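Local atomic coordinates of uncharacterized protein (Bacteroides ovatus, PDB entry 4IPB), a protein that is of unknown function but belongs by sequence to a putative beta-lactamase-inhibitor-like family of the PepSY clan. Residues Thr11-Val22 with Phe35-Phe46. Residues are numbered along the deposited sequence; the frame is centred on the assembly and turned at random. Where two conformers were deposited one is given.
Sequences TFKKMYPKANGV and FAMNGFTKNVWF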
loop_
_atom_site.group_PDB
_atom_site.type_symbol
_atom_site.label_atom_id
_atom_site.label_comp_id
_atom_site.label_asym_id
_atom_site.label_seq_id
_atom_site.Cartn_x
_atom_site.Cartn_y
_atom_site.Cartn_z
ATOM N N THR A 11 6.160 -4.085 19.119
ATOM C CA THR A 11 6.741 -4.513 17.834
ATOM C C THR A 11 6.938 -3.301 16.949
ATOM O O THR A 11 7.987 -3.143 16.288
ATOM C CB THR A 11 5.840 -5.504 17.119
ATOM O OG1 THR A 11 5.647 -6.621 17.985
ATOM C CG2 THR A 11 6.525 -5.953 15.856
ATOM N N PHE A 12 5.954 -2.371 16.964
ATOM C CA PHE A 12 6.039 -1.194 16.101
ATOM C C PHE A 12 7.263 -0.358 16.454
ATOM O O PHE A 12 7.964 0.146 15.570
ATOM C CB PHE A 12 4.761 -0.355 16.155
ATOM C CG PHE A 12 4.855 0.905 15.368
ATOM C CD1 PHE A 12 4.697 0.892 13.997
ATOM C CD2 PHE A 12 5.192 2.097 15.997
ATOM C CE1 PHE A 12 4.799 2.087 13.285
ATOM C CE2 PHE A 12 5.329 3.244 15.293
ATOM C CZ PHE A 12 5.125 3.227 13.911
ATOM N N LYS A 13 7.506 -0.198 17.735
ATOM C CA LYS A 13 8.630 0.610 18.222
ATOM C C LYS A 13 9.961 -0.018 17.816
ATOM O O LYS A 13 10.933 0.701 17.569
ATOM C CB LYS A 13 8.549 0.793 19.730
ATOM C CG LYS A 13 9.651 1.654 20.348
ATOM C CD LYS A 13 9.382 3.109 20.027
ATOM C CE LYS A 13 10.389 4.083 20.600
ATOM N NZ LYS A 13 9.932 5.404 20.075
ATOM N N LYS A 14 10.025 -1.338 17.706
ATOM C CA LYS A 14 11.234 -1.977 17.166
ATOM C C LYS A 14 11.433 -1.754 15.660
ATOM O O LYS A 14 12.584 -1.495 15.210
ATOM C CB LYS A 14 11.224 -3.445 17.481
ATOM C CG LYS A 14 11.334 -3.695 18.981
ATOM C CD LYS A 14 11.464 -5.170 19.242
ATOM C CE LYS A 14 11.780 -5.348 20.704
ATOM N NZ LYS A 14 10.494 -5.371 21.443
HETATM N N MSE A 15 10.341 -1.769 14.905
HETATM C CA MSE A 15 10.397 -1.540 13.452
HETATM C C MSE A 15 10.726 -0.096 13.107
HETATM O O MSE A 15 11.448 0.168 12.135
HETATM C CB MSE A 15 9.081 -1.943 12.793
HETATM C CG MSE A 15 8.872 -3.415 12.861
HETATM SE SE MSE A 15 7.263 -3.932 11.913
HETATM C CE MSE A 15 7.773 -3.712 10.160
ATOM N N TYR A 16 10.084 0.849 13.819
ATOM C CA TYR A 16 10.132 2.252 13.511
ATOM C C TYR A 16 10.388 3.083 14.765
ATOM O O TYR A 16 9.518 3.849 15.221
ATOM C CB TYR A 16 8.815 2.685 12.842
ATOM C CG TYR A 16 8.662 2.026 11.489
ATOM C CD1 TYR A 16 9.348 2.490 10.404
ATOM C CD2 TYR A 16 7.829 0.981 11.313
ATOM C CE1 TYR A 16 9.212 1.915 9.178
ATOM C CE2 TYR A 16 7.747 0.336 10.110
ATOM C CZ TYR A 16 8.435 0.814 9.048
ATOM O OH TYR A 16 8.372 0.202 7.795
ATOM N N PRO A 17 11.605 2.954 15.337
ATOM C CA PRO A 17 11.896 3.590 16.626
ATOM C C PRO A 17 11.790 5.120 16.596
ATOM O O PRO A 17 11.531 5.742 17.641
ATOM C CB PRO A 17 13.330 3.121 16.935
ATOM C CG PRO A 17 13.890 2.677 15.646
ATOM C CD PRO A 17 12.711 2.062 14.930
ATOM N N LYS A 18 11.976 5.720 15.427
ATOM C CA LYS A 18 11.980 7.188 15.323
ATOM C C LYS A 18 10.658 7.775 14.810
ATOM O O LYS A 18 10.518 8.999 14.705
ATOM C CB LYS A 18 13.123 7.641 14.427
ATOM C CG LYS A 18 14.476 7.165 14.926
ATOM C CD LYS A 18 14.620 7.386 16.448
ATOM C CE LYS A 18 16.011 7.814 16.830
ATOM N NZ LYS A 18 17.121 7.008 16.262
ATOM N N ALA A 19 9.687 6.924 14.517
ATOM C CA ALA A 19 8.392 7.438 14.055
ATOM C C ALA A 19 7.741 8.304 15.120
ATOM O O ALA A 19 7.826 7.985 16.287
ATOM C CB ALA A 19 7.462 6.282 13.751
ATOM N N ASN A 20 7.113 9.384 14.663
ATOM C CA ASN A 20 6.270 10.248 15.494
ATOM C C ASN A 20 4.995 10.563 14.746
ATOM O O ASN A 20 4.863 10.266 13.559
ATOM C CB ASN A 20 7.008 11.524 15.906
ATOM C CG ASN A 20 7.583 12.322 14.727
ATOM O OD1 ASN A 20 7.080 12.301 13.596
ATOM N ND2 ASN A 20 8.640 13.077 15.015
ATOM N N GLY A 21 4.056 11.147 15.454
ATOM C CA GLY A 21 2.784 11.511 14.864
ATOM C C GLY A 21 2.005 10.330 14.337
ATOM O O GLY A 21 1.289 10.453 13.311
ATOM N N VAL A 22 2.130 9.190 15.009
ATOM C CA VAL A 22 1.528 7.951 14.495
ATOM C C VAL A 22 0.050 7.943 14.858
ATOM O O VAL A 22 -0.315 8.179 16.046
ATOM C CB VAL A 22 2.181 6.724 15.128
ATOM C CG1 VAL A 22 1.617 5.415 14.583
ATOM C CG2 VAL A 22 3.664 6.798 14.916
ATOM N N PHE A 35 1.754 6.945 9.426
ATOM C CA PHE A 35 2.794 7.950 9.770
ATOM C C PHE A 35 3.688 8.234 8.561
ATOM O O PHE A 35 3.658 7.486 7.588
ATOM C CB PHE A 35 3.708 7.440 10.903
ATOM C CG PHE A 35 4.436 6.172 10.595
ATOM C CD1 PHE A 35 3.769 4.957 10.590
ATOM C CD2 PHE A 35 5.784 6.158 10.334
ATOM C CE1 PHE A 35 4.416 3.785 10.342
ATOM C CE2 PHE A 35 6.445 4.951 10.060
ATOM C CZ PHE A 35 5.742 3.786 10.033
ATOM N N ALA A 36 4.572 9.230 8.692
ATOM C CA ALA A 36 5.544 9.545 7.645
ATOM C C ALA A 36 6.952 9.176 8.086
ATOM O O ALA A 36 7.308 9.336 9.248
ATOM C CB ALA A 36 5.492 11.051 7.339
HETATM N N MSE A 37 7.765 8.676 7.169
HETATM C CA MSE A 37 9.127 8.195 7.512
HETATM C C MSE A 37 10.014 8.471 6.316
HETATM O O MSE A 37 9.734 7.989 5.211
HETATM C CB MSE A 37 9.055 6.675 7.831
HETATM C CG MSE A 37 10.362 5.914 8.138
HETATM SE SE MSE A 37 11.355 6.666 9.638
HETATM C CE MSE A 37 10.035 6.607 11.044
ATOM N N ASN A 38 11.070 9.269 6.540
ATOM C CA ASN A 38 12.074 9.627 5.506
ATOM C C ASN A 38 11.427 10.060 4.204
ATOM O O ASN A 38 11.791 9.579 3.125
ATOM C CB ASN A 38 13.012 8.447 5.228
ATOM C CG ASN A 38 13.676 7.917 6.481
ATOM O OD1 ASN A 38 14.265 8.677 7.245
ATOM N ND2 ASN A 38 13.583 6.605 6.704
ATOM N N GLY A 39 10.419 10.919 4.311
ATOM C CA GLY A 39 9.721 11.445 3.160
ATOM C C GLY A 39 8.555 10.664 2.571
ATOM O O GLY A 39 7.960 11.114 1.605
ATOM N N PHE A 40 8.203 9.498 3.135
ATOM C CA PHE A 40 7.116 8.682 2.580
ATOM C C PHE A 40 6.045 8.363 3.616
ATOM O O PHE A 40 6.377 8.110 4.771
ATOM C CB PHE A 40 7.647 7.323 2.031
ATOM C CG PHE A 40 8.644 7.448 0.902
ATOM C CD1 PHE A 40 8.218 7.550 -0.406
ATOM C CD2 PHE A 40 10.003 7.530 1.173
ATOM C CE1 PHE A 40 9.129 7.697 -1.452
ATOM C CE2 PHE A 40 10.925 7.683 0.142
ATOM C CZ PHE A 40 10.486 7.743 -1.176
ATOM N N THR A 41 4.795 8.389 3.197
ATOM C CA THR A 41 3.691 7.952 4.057
ATOM C C THR A 41 3.609 6.461 4.096
ATOM O O THR A 41 3.714 5.804 3.080
ATOM C CB THR A 41 2.353 8.525 3.610
ATOM O OG1 THR A 41 2.422 9.935 3.755
ATOM C CG2 THR A 41 1.202 8.007 4.467
ATOM N N LYS A 42 3.451 5.928 5.307
ATOM C CA LYS A 42 3.379 4.506 5.537
ATOM C C LYS A 42 2.141 4.095 6.345
ATOM O O LYS A 42 1.652 4.873 7.185
ATOM C CB LYS A 42 4.596 4.073 6.340
ATOM C CG LYS A 42 5.961 4.416 5.745
ATOM C CD LYS A 42 6.885 3.254 5.806
ATOM C CE LYS A 42 8.148 3.518 5.013
ATOM N NZ LYS A 42 8.420 2.396 4.090
ATOM N N ASN A 43 1.621 2.907 6.020
ATOM C CA ASN A 43 0.595 2.238 6.838
ATOM C C ASN A 43 1.134 0.866 7.128
ATOM O O ASN A 43 1.377 0.049 6.211
ATOM C CB ASN A 43 -0.732 2.183 6.090
ATOM C CG ASN A 43 -1.367 3.523 5.996
ATOM O OD1 ASN A 43 -2.009 3.978 6.962
ATOM N ND2 ASN A 43 -1.214 4.180 4.866
ATOM N N VAL A 44 1.337 0.613 8.422
ATOM C CA VAL A 44 1.974 -0.625 8.847
ATOM C C VAL A 44 0.970 -1.370 9.714
ATOM O O VAL A 44 0.487 -0.825 10.717
ATOM C CB VAL A 44 3.290 -0.360 9.635
ATOM C CG1 VAL A 44 3.977 -1.680 10.072
ATOM C CG2 VAL A 44 4.257 0.517 8.826
ATOM N N TRP A 45 0.716 -2.618 9.349
ATOM C CA TRP A 45 -0.347 -3.414 9.936
ATOM C C TRP A 45 0.170 -4.582 10.779
ATOM O O TRP A 45 1.191 -5.188 10.444
ATOM C CB TRP A 45 -1.244 -3.963 8.826
ATOM C CG TRP A 45 -1.990 -2.933 8.098
ATOM C CD1 TRP A 45 -1.583 -2.154 7.011
ATOM C CD2 TRP A 45 -3.386 -2.637 8.283
ATOM N NE1 TRP A 45 -2.617 -1.328 6.634
ATOM C CE2 TRP A 45 -3.732 -1.629 7.369
ATOM C CE3 TRP A 45 -4.343 -3.044 9.235
ATOM C CZ2 TRP A 45 -4.997 -1.067 7.343
ATOM C CZ3 TRP A 45 -5.586 -2.543 9.179
ATOM C CH2 TRP A 45 -5.931 -1.557 8.229
ATOM N N PHE A 46 -0.544 -4.878 11.863
ATOM C CA PHE A 46 -0.180 -5.946 12.808
ATOM C C PHE A 46 -1.394 -6.762 13.193
ATOM O O PHE A 46 -2.521 -6.258 13.125
ATOM C CB PHE A 46 0.354 -5.332 14.140
ATOM C CG PHE A 46 1.541 -4.439 13.946
ATOM C CD1 PHE A 46 1.421 -3.143 13.532
ATOM C CD2 PHE A 46 2.811 -4.964 14.094
ATOM C CE1 PHE A 46 2.569 -2.355 13.290
ATOM C CE2 PHE A 46 3.947 -4.180 13.890
ATOM C CZ PHE A 46 3.822 -2.880 13.463
HETATM O O HOH W 1 9.371 0.579 5.622
HETATM O O HOH W 2 4.241 10.987 10.887
HETATM O O HOH W 3 7.443 10.031 11.842
#
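Phe35 points from strand 30-37 at Phe12, Tyr16 and Ala19, at the end of helix 6-15 and the turn after it. Its CB lies beside Val22 CG2, the two side chains pointing the same way, and 4.0 Å from Asn20 O. With CG between the backbone N and the carbonyl carbon (chi1 59°), the ring is brought up to both Ala19 and Phe12: CD2 rests on Ala19 CB, while CE1 is 3.4 Å from Phe12 CE1. Phe12 turns its edge to one face of Phe35, offset toward the rim, planes at 85°; Lys42 CB, from the same hairpin, lies over the opposite face, toward its rim. At the tip, Phe35 CZ stands 3.6 Å above the centre of the Tyr16 ring, an edge-to-face pair with planes at 64°. Val44 CG2 touches Tyr16 CE2 at 3.7 Å. Met37, bent at chi2 and chi3, lays CE against Ala19 CB at 3.7 Å. Back along the helix, Phe46 CZ packs on Phe12 CB, Phe46 CE2 meets Thr11 CG2, and Met15 SE makes an oblique Met-aromatic contact with the Phe46 ring. No direct hydrogen bond crosses; water 2 instead joins Asn20 O to Ala36 N. Outside the contact, Lys42 NZ hydrogen-bonds Thr57 OG1, and Tyr16 OH a glycerol, probably from the crystallisation liquor. Trp24 extends the Phe12-Tyr16-Phe35 aromatic cluster, by which the N-terminal helix packs across one end of the antiparallel meander sheet of this PepSY-like protein.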